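Local coordinates for protein 2-nitrobenzoate nitroreductase (Pseudomonas fluorescens, PDB 4Z85) that reduces the nitro group of 2-nitrobenzoate, probably with FMN as its cofactor, at residues 53-57 / 139-144; 118-122 / 131-135; 126-131 / 161-165; 179-184 / 196-200. All coordinates share one frame; numbering follows the deposited sequence.

Contacts 1 and 3 lie side by side, their centres about 11 Å apart. Contact 1 draws on strand 137-150 and contact 3 on strand 153-165, neighbours in the six-stranded antiparallel barrel. They meet: E140 OE1 lies 2.6 Å from T126 OG1, a probable hydrogen bond. Contact 2 is a small hairpin with residues 126-130 in its loop and R131 in its second strand. It shares R131 with contact 3, and their centres are about 12 Å apart. Contact 4 stands apart, its centre about 25 Å from that of contact 1, and touches none of the others. Contacts 1, 3 and 4 reach the second subunit; contact 2 does not. The flavin reductase-like fold is consistent with FMN binding.

Contact 1 of 4, residues 53-57 / 139-144; sequences DPPLF and WECKLY
F57 and C141 meet edge-on. The sulfur SG of C141 sits beside the rim of the F57 ring, 3.4 Å from F57 CE2, in a sulfur-aromatic contact. W139 flanks the same ring. Its six-membered ring and that of F57 are inclined at 47°, with centroids 5.3 Å apart, so the pair is neither stacked nor T-shaped. F57 CD2 comes closest, 3.5 Å from W139 CZ3. The F57 ring reaches this place because CG stands between the backbone N and the carbonyl carbon (chi1 60°). Cutting F57 back to an alanine would probably leave a gap beside W139 and the C141 sulfur without its aromatic edge. V89 of strand 86-90 packs on F57, W139 and C141 alike. The indole nitrogen of W139 hydrogen-bonds to S21 OG of the second subunit.

At the other end L56 presses both methyls onto one face of the Y144 ring. CD1 stands over the ring centre, 3.8 Å from the centroid, as a CH-pi contact. CD2 sits nearer the CB end, 3.6 Å from Y144 CD1. The side chains of L56 and Y144 cross at about a right angle. P54 CG adds a looser touch, 4.2 Å from Y144 CE1. Strands 55-57 and 139-144 cross at -74° without a hydrogen bond between them. This is side-chain packing between non-adjacent strands of the closed antiparallel barrel of the flavin reductase-like fold.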
loop_
_atom_site.group_PDB
_atom_site.type_symbol
_atom_site.label_atom_id
_atom_site.label_comp_id
_atom_site.label_asym_id
_atom_site.label_seq_id
_atom_site.Cartn_x
_atom_site.Cartn_y
_atom_site.Cartn_z
ATOM N N ASP A 53 -5.890 -12.609 -9.994
ATOM C CA ASP A 53 -6.664 -13.820 -10.323
ATOM C C ASP A 53 -6.946 -14.683 -9.085
ATOM O O ASP A 53 -6.180 -15.584 -8.774
ATOM C CB ASP A 53 -5.911 -14.644 -11.376
ATOM C CG ASP A 53 -6.638 -15.926 -11.753
ATOM O OD1 ASP A 53 -7.870 -15.975 -11.583
ATOM O OD2 ASP A 53 -5.973 -16.873 -12.226
ATOM N N PRO A 54 -8.048 -14.401 -8.380
ATOM C CA PRO A 54 -9.027 -13.345 -8.647
ATOM C C PRO A 54 -8.497 -11.953 -8.268
ATOM O O PRO A 54 -7.549 -11.891 -7.481
ATOM C CB PRO A 54 -10.204 -13.741 -7.758
ATOM C CG PRO A 54 -9.591 -14.443 -6.635
ATOM C CD PRO A 54 -8.418 -15.200 -7.197
ATOM N N PRO A 55 -9.082 -10.881 -8.831
ATOM C CA PRO A 55 -8.609 -9.509 -8.580
ATOM C C PRO A 55 -8.963 -9.057 -7.162
ATOM O O PRO A 55 -10.069 -8.568 -6.929
ATOM C CB PRO A 55 -9.348 -8.683 -9.639
ATOM C CG PRO A 55 -10.583 -9.453 -9.912
ATOM C CD PRO A 55 -10.199 -10.903 -9.792
ATOM N N LEU A 56 -8.029 -9.246 -6.227
ATOM C CA LEU A 56 -8.316 -9.025 -4.815
ATOM C C LEU A 56 -7.433 -7.918 -4.258
ATOM O O LEU A 56 -6.292 -7.730 -4.719
ATOM C CB LEU A 56 -8.070 -10.279 -3.984
ATOM C CG LEU A 56 -8.885 -11.541 -4.292
ATOM C CD1 LEU A 56 -8.644 -12.573 -3.188
ATOM C CD2 LEU A 56 -10.354 -11.225 -4.414
ATOM N N PHE A 57 -7.977 -7.238 -3.247
ATOM C CA PHE A 57 -7.221 -6.246 -2.477
ATOM C C PHE A 57 -7.558 -6.390 -0.994
ATOM O O PHE A 57 -8.526 -7.059 -0.628
ATOM C CB PHE A 57 -7.533 -4.814 -2.947
ATOM C CG PHE A 57 -8.976 -4.455 -2.808
ATOM C CD1 PHE A 57 -9.463 -3.910 -1.620
ATOM C CD2 PHE A 57 -9.863 -4.701 -3.847
ATOM C CE1 PHE A 57 -10.810 -3.604 -1.475
ATOM C CE2 PHE A 57 -11.224 -4.406 -3.712
ATOM C CZ PHE A 57 -11.694 -3.850 -2.527
ATOM N N TRP A 139 -13.362 1.498 -7.963
ATOM C CA TRP A 139 -13.527 0.059 -8.074
ATOM C C TRP A 139 -14.890 -0.317 -7.505
ATOM O O TRP A 139 -15.205 0.006 -6.360
ATOM C CB TRP A 139 -12.437 -0.694 -7.300
ATOM C CG TRP A 139 -11.039 -0.573 -7.802
ATOM C CD1 TRP A 139 -10.615 -0.016 -8.979
ATOM C CD2 TRP A 139 -9.863 -1.038 -7.131
ATOM N NE1 TRP A 139 -9.245 -0.119 -9.080
ATOM C CE2 TRP A 139 -8.763 -0.748 -7.960
ATOM C CE3 TRP A 139 -9.634 -1.674 -5.897
ATOM C CZ2 TRP A 139 -7.450 -1.057 -7.595
ATOM C CZ3 TRP A 139 -8.341 -1.981 -5.541
ATOM C CH2 TRP A 139 -7.262 -1.676 -6.383
ATOM N N GLU A 140 -15.707 -0.980 -8.319
ATOM C CA GLU A 140 -16.926 -1.617 -7.849
ATOM C C GLU A 140 -16.549 -2.998 -7.322
ATOM O O GLU A 140 -16.033 -3.848 -8.081
ATOM C CB GLU A 140 -17.965 -1.710 -8.983
ATOM C CG GLU A 140 -18.290 -0.339 -9.600
ATOM C CD GLU A 140 -19.386 -0.396 -10.660
ATOM O OE1 GLU A 140 -19.839 -1.513 -10.991
ATOM O OE2 GLU A 140 -19.783 0.683 -11.157
ATOM N N CYS A 141 -16.801 -3.190 -6.022
ATOM C CA CYS A 141 -16.290 -4.342 -5.290
ATOM C C CYS A 141 -17.340 -5.164 -4.577
ATOM O O CYS A 141 -18.357 -4.646 -4.091
ATOM C CB CYS A 141 -15.272 -3.895 -4.245
ATOM S SG CYS A 141 -13.967 -2.838 -4.883
ATOM N N LYS A 142 -17.047 -6.456 -4.498
ATOM C CA LYS A 142 -17.786 -7.373 -3.657
ATOM C C LYS A 142 -16.878 -7.884 -2.559
ATOM O O LYS A 142 -15.660 -7.975 -2.730
ATOM C CB LYS A 142 -18.350 -8.530 -4.484
ATOM C CG LYS A 142 -19.399 -8.061 -5.482
ATOM C CD LYS A 142 -19.926 -9.222 -6.325
ATOM C CE LYS A 142 -21.195 -8.845 -7.083
ATOM N NZ LYS A 142 -21.704 -9.997 -7.908
ATOM N N LEU A 143 -17.477 -8.206 -1.426
ATOM C CA LEU A 143 -16.730 -8.757 -0.314
ATOM C C LEU A 143 -16.234 -10.146 -0.651
ATOM O O LEU A 143 -17.014 -11.012 -1.033
ATOM C CB LEU A 143 -17.595 -8.805 0.950
ATOM C CG LEU A 143 -16.876 -9.365 2.177
ATOM C CD1 LEU A 143 -15.717 -8.429 2.583
ATOM C CD2 LEU A 143 -17.827 -9.594 3.342
ATOM N N TYR A 144 -14.937 -10.359 -0.516
ATOM C CA TYR A 144 -14.384 -11.687 -0.672
ATOM C C TYR A 144 -14.363 -12.390 0.677
ATOM O O TYR A 144 -14.890 -13.501 0.833
ATOM C CB TYR A 144 -12.987 -11.611 -1.253
ATOM C CG TYR A 144 -12.444 -12.937 -1.716
ATOM C CD1 TYR A 144 -12.785 -13.440 -2.970
ATOM C CD2 TYR A 144 -11.613 -13.699 -0.906
ATOM C CE1 TYR A 144 -12.276 -14.642 -3.414
ATOM C CE2 TYR A 144 -11.108 -14.911 -1.339
ATOM C CZ TYR A 144 -11.449 -15.379 -2.599
ATOM O OH TYR A 144 -10.937 -16.584 -3.023
#

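Contact 2 of 4, residues 118-122 / 131-135; sequences GFDLT and RITDA
L121 and T122 pair with I132 and R131 in a short antiparallel beta hairpin. T122 and R131 form the hydrogen-bonded pair, with T122 N 2.8 Å from R131 O and R131 N giving the return bond to T122 O. L121 and I132 form the non-hydrogen-bonded pair. T133 N extends the pairing to D120 O.

The side chains of T122 and R131 run the same way from the hairpin. T122 CB and CG2 lie over one face of the guanidinium, with CG2 3.6 Å from R131 NH2. The arginine chain is extended from CG to NE. Its NH1 binds back to T133 O at 3.0 Å, in the guanidinium plane, which helps fix the rotation of the group.

I132 CD1 lies over one face of the F119 ring, 3.7 Å from its centroid. CG2 of I132, anti to the backbone N, meets the ring at another point, 3.4 Å from F119 CD1. Helix 94-103 also packs on F119 through I96, R99 and C103, and D134 makes a salt bridge to R99.

T122 OG1, anti to its carbonyl carbon (chi1 -68°), is turned across to T133, and the two hydroxyl oxygens hydrogen-bond at 3.0 Å.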
loop_
_atom_site.group_PDB
_atom_site.type_symbol
_atom_site.label_atom_id
_atom_site.label_comp_id
_atom_site.label_asym_id
_atom_site.label_seq_id
_atom_site.Cartn_x
_atom_site.Cartn_y
_atom_site.Cartn_z
ATOM N N GLY A 118 -20.097 17.047 1.441
ATOM C CA GLY A 118 -20.434 17.560 0.124
ATOM C C GLY A 118 -19.990 16.705 -1.049
ATOM O O GLY A 118 -19.610 17.217 -2.104
ATOM N N PHE A 119 -20.031 15.392 -0.871
ATOM C CA PHE A 119 -19.811 14.486 -1.984
ATOM C C PHE A 119 -21.135 14.179 -2.675
ATOM O O PHE A 119 -22.071 13.708 -2.030
ATOM C CB PHE A 119 -19.181 13.170 -1.501
ATOM C CG PHE A 119 -17.677 13.192 -1.420
ATOM C CD1 PHE A 119 -16.920 13.772 -2.422
ATOM C CD2 PHE A 119 -17.027 12.605 -0.346
ATOM C CE1 PHE A 119 -15.526 13.763 -2.358
ATOM C CE2 PHE A 119 -15.635 12.608 -0.265
ATOM C CZ PHE A 119 -14.892 13.182 -1.276
ATOM N N ASP A 120 -21.220 14.419 -3.975
ATOM C CA ASP A 120 -22.339 13.874 -4.738
ATOM C C ASP A 120 -22.046 12.415 -5.079
ATOM O O ASP A 120 -20.881 12.010 -5.169
ATOM C CB ASP A 120 -22.601 14.685 -6.006
ATOM C CG ASP A 120 -23.216 16.051 -5.712
ATOM O OD1 ASP A 120 -24.149 16.128 -4.880
ATOM O OD2 ASP A 120 -22.765 17.051 -6.312
ATOM N N LEU A 121 -23.106 11.631 -5.255
ATOM C CA LEU A 121 -22.973 10.201 -5.505
ATOM C C LEU A 121 -23.561 9.808 -6.854
ATOM O O LEU A 121 -24.584 10.347 -7.290
ATOM C CB LEU A 121 -23.639 9.407 -4.382
ATOM C CG LEU A 121 -23.115 9.726 -2.982
ATOM C CD1 LEU A 121 -24.017 9.137 -1.916
ATOM C CD2 LEU A 121 -21.693 9.186 -2.831
ATOM N N THR A 122 -22.891 8.872 -7.515
ATOM C CA THR A 122 -23.308 8.369 -8.815
ATOM C C THR A 122 -23.494 6.859 -8.725
ATOM O O THR A 122 -22.631 6.161 -8.199
ATOM C CB THR A 122 -22.280 8.708 -9.909
ATOM O OG1 THR A 122 -22.260 10.123 -10.126
ATOM C CG2 THR A 122 -22.624 8.005 -11.209
ATOM N N ARG A 131 -20.675 5.280 -6.293
ATOM C CA ARG A 131 -19.357 5.884 -6.233
ATOM C C ARG A 131 -19.498 7.376 -5.986
ATOM O O ARG A 131 -20.588 7.939 -6.120
ATOM C CB ARG A 131 -18.598 5.647 -7.526
ATOM C CG ARG A 131 -19.159 6.435 -8.698
ATOM C CD ARG A 131 -18.264 6.319 -9.897
ATOM N NE ARG A 131 -18.840 6.914 -11.106
ATOM C CZ ARG A 131 -18.794 8.211 -11.403
ATOM N NH1 ARG A 131 -18.223 9.071 -10.569
ATOM N NH2 ARG A 131 -19.330 8.650 -12.535
ATOM N N ILE A 132 -18.388 8.013 -5.629
ATOM C CA ILE A 132 -18.341 9.462 -5.485
ATOM C C ILE A 132 -18.291 10.091 -6.867
ATOM O O ILE A 132 -17.508 9.667 -7.715
ATOM C CB ILE A 132 -17.127 9.880 -4.639
ATOM C CG1 ILE A 132 -17.395 9.534 -3.169
ATOM C CG2 ILE A 132 -16.812 11.366 -4.821
ATOM C CD1 ILE A 132 -16.168 9.582 -2.300
ATOM N N THR A 133 -19.152 11.080 -7.113
ATOM C CA THR A 133 -19.281 11.627 -8.459
ATOM C C THR A 133 -17.947 12.167 -8.975
ATOM O O THR A 133 -17.584 11.938 -10.126
ATOM C CB THR A 133 -20.364 12.742 -8.513
ATOM O OG1 THR A 133 -21.618 12.201 -8.087
ATOM C CG2 THR A 133 -20.526 13.269 -9.927
ATOM N N ASP A 134 -17.189 12.837 -8.112
ATOM C CA ASP A 134 -15.957 13.479 -8.558
ATOM C C ASP A 134 -14.715 12.557 -8.561
ATOM O O ASP A 134 -13.608 13.023 -8.839
ATOM C CB ASP A 134 -15.659 14.705 -7.687
ATOM C CG ASP A 134 -16.477 15.926 -8.069
ATOM O OD1 ASP A 134 -17.119 15.917 -9.141
ATOM O OD2 ASP A 134 -16.459 16.901 -7.287
ATOM N N ALA A 135 -14.881 11.267 -8.259
ATOM C CA ALA A 135 -13.721 10.366 -8.160
ATOM C C ALA A 135 -13.059 10.144 -9.511
ATOM O O ALA A 135 -13.741 9.978 -10.516
ATOM C CB ALA A 135 -14.127 9.022 -7.553
HETATM O O HOH W 1 -18.513 14.539 -5.844
#

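Contact 3 of 4, residues 126-131 / 161-165; sequences TIDVPR and VAMYF
R131 lays its guanidinium flat on the ring of Y164. This stacked cation-pi pair joins the second strand of the 121-132 hairpin, at R131, to barrel strand 153-165. The two planes are 6° apart, and R131 CZ stands 3.4 Å from the Y164 ring centroid. NH2 lies toward the phenol end, 3.3 Å from Y164 CZ. The hydroxyl takes no hydrogen bond from NH2; the arginine's polar partner is T133 O, bonded to NH1. R131 CD adds a CH-pi contact over the same face, 3.9 Å from the centroid. Y164 CG is anti to the backbone N (chi1 160°), and this swings the ring out to meet the arginine. A leucine in its place would probably leave one guanidinium face without its aromatic partner and R131 less firmly fixed.

Before the hairpin's second strand, T126 meets V161 and A162. T126 CG2 packs 3.8 Å from A162 CB, while I127 CG2 touches V161 CG2 more loosely.

Around them lies a second shell. V88 and N90 of strand 86-90 touch the R131 side chain. V161 and A162 both face E140 in a classic beta bulge, which brings two consecutive side chains to the T126 side. Beyond them, A162, M163 and Y164 pair with a strand of the second subunit, so the antiparallel sheet continues across the interface. The carboxylate of E140 positions T126, whose OG1 hydrogen-bonds to E140 OE1. That same OG1 lies in close van der Waals contact with V161, 3.1 Å from V161 CG2.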
loop_
_atom_site.group_PDB
_atom_site.type_symbol
_atom_site.label_atom_id
_atom_site.label_comp_id
_atom_site.label_asym_id
_atom_site.label_seq_id
_atom_site.Cartn_x
_atom_site.Cartn_y
_atom_site.Cartn_z
ATOM N N THR A 126 -22.459 -2.532 -11.540
ATOM C CA THR A 126 -22.537 -3.936 -11.154
ATOM C C THR A 126 -23.005 -4.169 -9.724
ATOM O O THR A 126 -23.231 -5.313 -9.318
ATOM C CB THR A 126 -21.177 -4.622 -11.305
ATOM O OG1 THR A 126 -20.244 -4.007 -10.405
ATOM C CG2 THR A 126 -20.673 -4.497 -12.735
ATOM N N ILE A 127 -23.116 -3.102 -8.944
ATOM C CA ILE A 127 -23.493 -3.238 -7.545
ATOM C C ILE A 127 -24.390 -2.083 -7.129
ATOM O O ILE A 127 -24.595 -1.143 -7.894
ATOM C CB ILE A 127 -22.255 -3.280 -6.600
ATOM C CG1 ILE A 127 -21.372 -2.048 -6.822
ATOM C CG2 ILE A 127 -21.448 -4.553 -6.795
ATOM C CD1 ILE A 127 -20.235 -1.949 -5.831
ATOM N N ASP A 128 -24.908 -2.150 -5.911
ATOM C CA ASP A 128 -25.871 -1.161 -5.431
ATOM C C ASP A 128 -25.220 0.065 -4.804
ATOM O O ASP A 128 -25.789 1.158 -4.825
ATOM C CB ASP A 128 -26.819 -1.804 -4.421
ATOM C CG ASP A 128 -27.705 -2.867 -5.050
ATOM O OD1 ASP A 128 -28.106 -2.690 -6.224
ATOM O OD2 ASP A 128 -27.987 -3.877 -4.372
ATOM N N VAL A 129 -24.031 -0.111 -4.239
ATOM C CA VAL A 129 -23.336 1.000 -3.594
ATOM C C VAL A 129 -22.837 1.967 -4.658
ATOM O O VAL A 129 -22.234 1.555 -5.640
ATOM C CB VAL A 129 -22.153 0.507 -2.727
ATOM C CG1 VAL A 129 -21.455 1.683 -2.040
ATOM C CG2 VAL A 129 -22.638 -0.490 -1.697
ATOM N N PRO A 130 -23.114 3.266 -4.476
ATOM C CA PRO A 130 -22.708 4.287 -5.438
ATOM C C PRO A 130 -21.256 4.718 -5.244
ATOM O O PRO A 130 -20.704 4.533 -4.158
ATOM C CB PRO A 130 -23.647 5.446 -5.117
ATOM C CG PRO A 130 -23.846 5.332 -3.658
ATOM C CD PRO A 130 -23.884 3.848 -3.363
ATOM N N ARG A 131 -20.675 5.280 -6.293
ATOM C CA ARG A 131 -19.357 5.884 -6.233
ATOM C C ARG A 131 -19.498 7.376 -5.986
ATOM O O ARG A 131 -20.588 7.939 -6.120
ATOM C CB ARG A 131 -18.598 5.647 -7.526
ATOM C CG ARG A 131 -19.159 6.435 -8.698
ATOM C CD ARG A 131 -18.264 6.319 -9.897
ATOM N NE ARG A 131 -18.840 6.914 -11.106
ATOM C CZ ARG A 131 -18.794 8.211 -11.403
ATOM N NH1 ARG A 131 -18.223 9.071 -10.569
ATOM N NH2 ARG A 131 -19.330 8.650 -12.535
ATOM N N VAL A 161 -14.994 -6.189 -9.120
ATOM C CA VAL A 161 -15.826 -6.771 -10.169
ATOM C C VAL A 161 -15.873 -5.853 -11.373
ATOM O O VAL A 161 -15.981 -6.340 -12.508
ATOM C CB VAL A 161 -17.244 -7.091 -9.664
ATOM C CG1 VAL A 161 -17.146 -8.026 -8.477
ATOM C CG2 VAL A 161 -17.983 -5.844 -9.289
ATOM N N ALA A 162 -15.764 -4.542 -11.146
ATOM C CA ALA A 162 -15.652 -3.636 -12.297
ATOM C C ALA A 162 -14.958 -2.342 -11.926
ATOM O O ALA A 162 -14.814 -2.045 -10.755
ATOM C CB ALA A 162 -17.038 -3.335 -12.900
ATOM N N MET A 163 -14.520 -1.575 -12.921
ATOM C CA MET A 163 -13.902 -0.276 -12.655
ATOM C C MET A 163 -14.557 0.873 -13.422
ATOM O O MET A 163 -14.905 0.730 -14.595
ATOM C CB MET A 163 -12.416 -0.314 -13.001
ATOM C CG MET A 163 -11.583 -1.326 -12.217
ATOM S SD MET A 163 -9.828 -1.109 -12.587
ATOM C CE MET A 163 -9.079 -2.496 -11.706
ATOM N N TYR A 164 -14.714 2.005 -12.744
ATOM C CA TYR A 164 -15.075 3.273 -13.372
ATOM C C TYR A 164 -13.840 4.153 -13.553
ATOM O O TYR A 164 -13.049 4.308 -12.626
ATOM C CB TYR A 164 -16.105 4.024 -12.537
ATOM C CG TYR A 164 -16.143 5.500 -12.856
ATOM C CD1 TYR A 164 -16.821 5.968 -13.977
ATOM C CD2 TYR A 164 -15.484 6.426 -12.055
ATOM C CE1 TYR A 164 -16.852 7.310 -14.282
ATOM C CE2 TYR A 164 -15.505 7.776 -12.357
ATOM C CZ TYR A 164 -16.194 8.209 -13.471
ATOM O OH TYR A 164 -16.226 9.547 -13.772
ATOM N N PHE A 165 -13.688 4.739 -14.737
ATOM C CA PHE A 165 -12.645 5.740 -14.987
ATOM C C PHE A 165 -13.257 7.013 -15.571
ATOM O O PHE A 165 -14.129 6.920 -16.434
ATOM C CB PHE A 165 -11.597 5.241 -15.983
ATOM C CG PHE A 165 -11.007 3.907 -15.660
ATOM C CD1 PHE A 165 -11.655 2.741 -16.035
ATOM C CD2 PHE A 165 -9.769 3.815 -15.037
ATOM C CE1 PHE A 165 -11.099 1.505 -15.757
ATOM C CE2 PHE A 165 -9.209 2.578 -14.763
ATOM C CZ PHE A 165 -9.870 1.427 -15.122
#

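Contact 4 of 4, residues 179-184 / 196-200; sequences VDLFQP and TTDRV
The two backbones come nearest at Q183 and T196, CA to CA 5.4 Å, and residues 179-181 have helical backbone angles without regular helix bonds. R199 reaches from strand 199-201 to the carbonyls of V179 and F182. Its chain is extended from CG to NE and carries the guanidinium across; the edge faces the two carbonyl oxygens. NH1 bonds to V179 O at 2.6 Å, and NH2 bonds to F182 O at 2.7 Å. Both oxygens lie near the guanidinium plane. NH1 stands well above the V179 carbonyl plane, 44° out of it. NE turns back to its own segment and bonds to T196 O at 2.8 Å. These bonds hold the group's rotation and tie together three backbone carbonyls. A water links R199 NH1 to D180 OD1.

The contact joins the loop between strands 176-177 and 185-187 to residues 196-198 and strand 199-201. It lies at the dimer interface. R199 and V200 pair with a strand of the second subunit in an antiparallel ladder, and T197 OG1 hydrogen-bonds to D198 of that subunit.

T196 makes the other polar bridge. Its OG1 stands between the backbone N and the carbonyl carbon (chi1 48°), which aims it at P184. It donates to P184 O at 2.8 Å, in the carbonyl plane and on a lone pair. A second water joins Q183 O to T196 N. Q183 crosses the arginine at a slant, with CG 3.5 Å from R199 NH2.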
loop_
_atom_site.group_PDB
_atom_site.type_symbol
_atom_site.label_atom_id
_atom_site.label_comp_id
_atom_site.label_asym_id
_atom_site.label_seq_id
_atom_site.Cartn_x
_atom_site.Cartn_y
_atom_site.Cartn_z
ATOM N N VAL A 179 -1.334 6.619 -17.345
ATOM C CA VAL A 179 -0.603 6.756 -16.085
ATOM C C VAL A 179 -0.102 8.182 -15.887
ATOM O O VAL A 179 -0.082 8.695 -14.765
ATOM C CB VAL A 179 0.573 5.739 -16.021
ATOM C CG1 VAL A 179 1.502 6.025 -14.850
ATOM C CG2 VAL A 179 0.028 4.319 -15.919
ATOM N N ASP A 180 0.264 8.838 -16.985
ATOM C CA ASP A 180 0.744 10.212 -16.921
ATOM C C ASP A 180 -0.315 11.181 -16.391
ATOM O O ASP A 180 0.016 12.143 -15.700
ATOM C CB ASP A 180 1.213 10.683 -18.307
ATOM C CG ASP A 180 2.468 9.969 -18.779
ATOM O OD1 ASP A 180 2.795 8.890 -18.235
ATOM O OD2 ASP A 180 3.131 10.483 -19.705
ATOM N N LEU A 181 -1.585 10.934 -16.710
ATOM C CA LEU A 181 -2.646 11.874 -16.347
ATOM C C LEU A 181 -3.281 11.618 -14.981
ATOM O O LEU A 181 -3.768 12.547 -14.337
ATOM C CB LEU A 181 -3.747 11.863 -17.407
ATOM C CG LEU A 181 -3.369 12.301 -18.820
ATOM C CD1 LEU A 181 -4.572 12.136 -19.739
ATOM C CD2 LEU A 181 -2.891 13.739 -18.812
ATOM N N PHE A 182 -3.295 10.354 -14.566
ATOM C CA PHE A 182 -3.837 9.967 -13.270
ATOM C C PHE A 182 -2.844 10.360 -12.180
ATOM O O PHE A 182 -1.716 9.880 -12.167
ATOM C CB PHE A 182 -4.124 8.457 -13.249
ATOM C CG PHE A 182 -4.600 7.937 -11.919
ATOM C CD1 PHE A 182 -5.585 8.598 -11.209
ATOM C CD2 PHE A 182 -4.065 6.771 -11.396
ATOM C CE1 PHE A 182 -6.030 8.108 -9.993
ATOM C CE2 PHE A 182 -4.501 6.278 -10.175
ATOM C CZ PHE A 182 -5.478 6.945 -9.482
ATOM N N GLN A 183 -3.255 11.255 -11.289
ATOM C CA GLN A 183 -2.333 11.800 -10.295
ATOM C C GLN A 183 -2.887 11.656 -8.893
ATOM O O GLN A 183 -3.280 12.632 -8.252
ATOM C CB GLN A 183 -2.014 13.268 -10.604
ATOM C CG GLN A 183 -1.279 13.440 -11.920
ATOM C CD GLN A 183 -0.753 14.859 -12.094
ATOM O OE1 GLN A 183 -1.306 15.801 -11.534
ATOM N NE2 GLN A 183 0.324 15.010 -12.854
ATOM N N PRO A 184 -2.883 10.420 -8.389
ATOM C CA PRO A 184 -3.404 10.214 -7.035
ATOM C C PRO A 184 -2.513 10.825 -5.951
ATOM O O PRO A 184 -1.318 11.045 -6.164
ATOM C CB PRO A 184 -3.445 8.687 -6.908
ATOM C CG PRO A 184 -2.354 8.209 -7.828
ATOM C CD PRO A 184 -2.387 9.177 -9.000
ATOM N N THR A 196 1.532 13.139 -6.795
ATOM C CA THR A 196 2.331 12.341 -7.719
ATOM C C THR A 196 2.699 13.147 -8.968
ATOM O O THR A 196 2.448 12.741 -10.095
ATOM C CB THR A 196 1.599 11.037 -8.088
ATOM O OG1 THR A 196 0.243 11.323 -8.441
ATOM C CG2 THR A 196 1.590 10.093 -6.881
ATOM N N THR A 197 3.337 14.285 -8.731
ATOM C CA THR A 197 3.688 15.227 -9.792
ATOM C C THR A 197 5.171 15.217 -10.166
ATOM O O THR A 197 5.581 15.896 -11.108
ATOM C CB THR A 197 3.320 16.645 -9.360
ATOM O OG1 THR A 197 4.003 16.937 -8.135
ATOM C CG2 THR A 197 1.823 16.750 -9.130
ATOM N N ASP A 198 5.977 14.472 -9.418
ATOM C CA ASP A 198 7.422 14.449 -9.649
ATOM C C ASP A 198 7.858 13.005 -9.883
ATOM O O ASP A 198 8.138 12.270 -8.932
ATOM C CB ASP A 198 8.162 15.074 -8.464
ATOM C CG ASP A 198 9.674 15.044 -8.625
ATOM O OD1 ASP A 198 10.156 14.831 -9.758
ATOM O OD2 ASP A 198 10.381 15.246 -7.613
ATOM N N ARG A 199 7.868 12.594 -11.144
ATOM C CA ARG A 199 8.028 11.174 -11.449
ATOM C C ARG A 199 9.307 10.866 -12.185
ATOM O O ARG A 199 9.915 11.744 -12.809
ATOM C CB ARG A 199 6.860 10.674 -12.288
ATOM C CG ARG A 199 5.535 11.001 -11.692
ATOM C CD ARG A 199 4.432 10.490 -12.558
ATOM N NE ARG A 199 3.145 10.783 -11.939
ATOM C CZ ARG A 199 1.984 10.333 -12.402
ATOM N NH1 ARG A 199 1.953 9.560 -13.481
ATOM N NH2 ARG A 199 0.856 10.644 -11.769
ATOM N N VAL A 200 9.714 9.608 -12.091
ATOM C CA VAL A 200 10.798 9.098 -12.919
ATOM C C VAL A 200 10.433 7.725 -13.436
ATOM O O VAL A 200 9.730 6.938 -12.794
ATOM C CB VAL A 200 12.141 9.002 -12.179
ATOM C CG1 VAL A 200 12.627 10.372 -11.778
ATOM C CG2 VAL A 200 12.053 8.072 -10.971
HETATM O O HOH W 2 4.120 8.957 -15.513
HETATM O O HOH W 3 -1.167 14.190 -7.037
#